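Side-chain contact in ATP-binding protein (Mycobacterium tuberculosis, PDB 5UKV), which probably catalyses ATP-dependent autophosphorylation of a histidine as a two-component sensor kinase, here represented by its dimerization and histidine-phosphotransfer (DHp) domain: residues Arg26-Thr31 with Ala58-Leu63. The protein carries 1 engineered substitution. Residues are numbered along the deposited sequence; the frame is centred on the assembly and turned at random.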
loop_
_atom_site.group_PDB
_atom_site.type_symbol
_atom_site.label_atom_id
_atom_site.label_comp_id
_atom_site.label_asym_id
_atom_site.label_seq_id
_atom_site.Cartn_x
_atom_site.Cartn_y
_atom_site.Cartn_z
ATOM N N ARG A 26 5.997 0.910 -0.184
ATOM C CA ARG A 26 6.540 1.034 -1.493
ATOM C C ARG A 26 7.550 -0.002 -1.875
ATOM O O ARG A 26 7.604 -0.393 -2.983
ATOM C CB ARG A 26 7.166 2.386 -1.656
ATOM C CG ARG A 26 6.727 2.994 -2.928
ATOM C CD ARG A 26 7.764 3.926 -3.438
ATOM N NE ARG A 26 7.279 5.267 -3.469
ATOM C CZ ARG A 26 7.878 6.200 -4.186
ATOM N NH1 ARG A 26 7.431 7.444 -4.205
ATOM N NH2 ARG A 26 8.952 5.879 -4.876
ATOM N N THR A 27 8.362 -0.407 -0.931
ATOM C CA THR A 27 9.372 -1.333 -1.197
ATOM C C THR A 27 8.857 -2.728 -1.623
ATOM O O THR A 27 9.193 -3.164 -2.680
ATOM C CB THR A 27 10.295 -1.406 0.003
ATOM O OG1 THR A 27 10.732 -0.073 0.310
ATOM C CG2 THR A 27 11.446 -2.323 -0.251
ATOM N N PRO A 28 8.108 -3.437 -0.792
ATOM C CA PRO A 28 7.503 -4.657 -1.356
ATOM C C PRO A 28 6.650 -4.464 -2.674
ATOM O O PRO A 28 6.670 -5.316 -3.583
ATOM C CB PRO A 28 6.713 -5.202 -0.179
ATOM C CG PRO A 28 6.397 -4.035 0.670
ATOM C CD PRO A 28 7.550 -3.128 0.522
ATOM N N LEU A 29 5.958 -3.356 -2.844
ATOM C CA LEU A 29 5.260 -3.125 -4.076
ATOM C C LEU A 29 6.088 -3.106 -5.338
ATOM O O LEU A 29 5.610 -3.489 -6.439
ATOM C CB LEU A 29 4.571 -1.723 -4.108
ATOM C CG LEU A 29 3.131 -1.613 -4.180
ATOM C CD1 LEU A 29 2.579 -0.165 -4.109
ATOM C CD2 LEU A 29 2.557 -2.508 -5.292
ATOM N N THR A 30 7.223 -2.410 -5.265
ATOM C CA THR A 30 8.180 -2.332 -6.408
ATOM C C THR A 30 8.714 -3.701 -6.774
ATOM O O THR A 30 8.814 -3.994 -7.937
ATOM C CB THR A 30 9.321 -1.307 -6.085
ATOM O OG1 THR A 30 8.737 0.001 -6.033
ATOM C CG2 THR A 30 10.274 -1.234 -7.275
ATOM N N THR A 31 8.980 -4.582 -5.815
ATOM C CA THR A 31 9.138 -5.993 -6.086
ATOM C C THR A 31 8.016 -6.748 -6.886
ATOM O O THR A 31 8.302 -7.394 -7.864
ATOM C CB THR A 31 9.474 -6.757 -4.837
ATOM O OG1 THR A 31 10.739 -6.262 -4.337
ATOM C CG2 THR A 31 9.729 -8.218 -5.107
ATOM N N ALA A 58 3.207 -9.735 -0.945
ATOM C CA ALA A 58 1.858 -9.294 -0.789
ATOM C C ALA A 58 1.462 -9.552 0.672
ATOM O O ALA A 58 0.729 -8.758 1.266
ATOM C CB ALA A 58 0.901 -9.962 -1.760
ATOM N N SER A 59 1.856 -10.703 1.196
ATOM C CA SER A 59 1.559 -11.026 2.580
ATOM C C SER A 59 2.287 -10.070 3.517
ATOM O O SER A 59 1.708 -9.582 4.438
ATOM C CB SER A 59 1.780 -12.494 2.924
ATOM O OG SER A 59 3.110 -12.778 2.932
ATOM N N ARG A 60 3.542 -9.773 3.233
ATOM C CA ARG A 60 4.254 -8.777 3.994
ATOM C C ARG A 60 3.473 -7.430 3.971
ATOM O O ARG A 60 3.393 -6.760 4.977
ATOM C CB ARG A 60 5.709 -8.528 3.449
ATOM C CG ARG A 60 6.592 -7.511 4.169
ATOM C CD ARG A 60 7.880 -7.113 3.383
ATOM N NE ARG A 60 8.619 -8.314 2.951
ATOM C CZ ARG A 60 9.298 -9.101 3.763
ATOM N NH1 ARG A 60 9.384 -8.813 5.035
ATOM N NH2 ARG A 60 9.950 -10.162 3.302
HETATM N N MSE A 61 3.033 -6.949 2.825
HETATM C CA MSE A 61 2.290 -5.728 2.830
HETATM C C MSE A 61 0.990 -5.831 3.514
HETATM O O MSE A 61 0.463 -4.872 4.079
HETATM C CB MSE A 61 1.853 -5.331 1.356
HETATM C CG MSE A 61 2.962 -4.711 0.646
HETATM SE SE MSE A 61 2.404 -4.288 -1.259
HETATM C CE MSE A 61 1.482 -2.701 -0.770
ATOM N N GLY A 62 0.430 -7.040 3.507
ATOM C CA GLY A 62 -0.791 -7.220 4.195
ATOM C C GLY A 62 -0.700 -6.955 5.666
ATOM O O GLY A 62 -1.594 -6.361 6.308
ATOM N N LEU A 63 0.366 -7.433 6.239
ATOM C CA LEU A 63 0.632 -7.157 7.599
ATOM C C LEU A 63 0.935 -5.739 7.880
ATOM O O LEU A 63 0.527 -5.235 8.899
ATOM C CB LEU A 63 1.798 -7.993 8.034
ATOM C CG LEU A 63 1.626 -9.519 7.908
ATOM C CD1 LEU A 63 2.996 -10.105 8.239
ATOM C CD2 LEU A 63 0.578 -9.954 8.880
#
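Pro28 and Leu29 meet Met61 in a purely apolar contact between the two antiparallel helices of one subunit, in the buried middle of the hairpin formed by helix 2-40 and helix 47-71. The local axes approach to 9.3 Å at 158°, and no hydrogen bond joins the segments, which bury 200 Å² between them. Pro28 and Met61 set the register, their CA atoms 6.8 Å apart.

Met61 is selenomethionine, introduced by labelling. Its CG lies anti to the carbonyl carbon (chi1 -80°) and touches the proline ring, with Pro28 CG 3.5 Å from Met61 CG. The chain then runs extended past the ring and bends at chi3 (80°), which brings its terminal methyl to the branch point of the leucine: Met61 CE lies 3.9 Å from Leu29 CG. Met61 SE is also 4.0 Å from Leu29 N, so the selenium passes close to the backbone as well. Arg60 borders the contact on its exposed side, Arg60 CD 4.2 Å from Pro28 CB, while its NE is salt-bridged to Glu57.

Leu25 and Ile32 extend the apolar surface around Met61, and Leu29 of the second subunit packs on Met61 too. Helix 2-40 is kinked at Pro28, whose N makes no bond to the preceding turn. Hairpin and partner subunit together form the dimeric four-helix bundle characteristic of HisKA-family DHp domains.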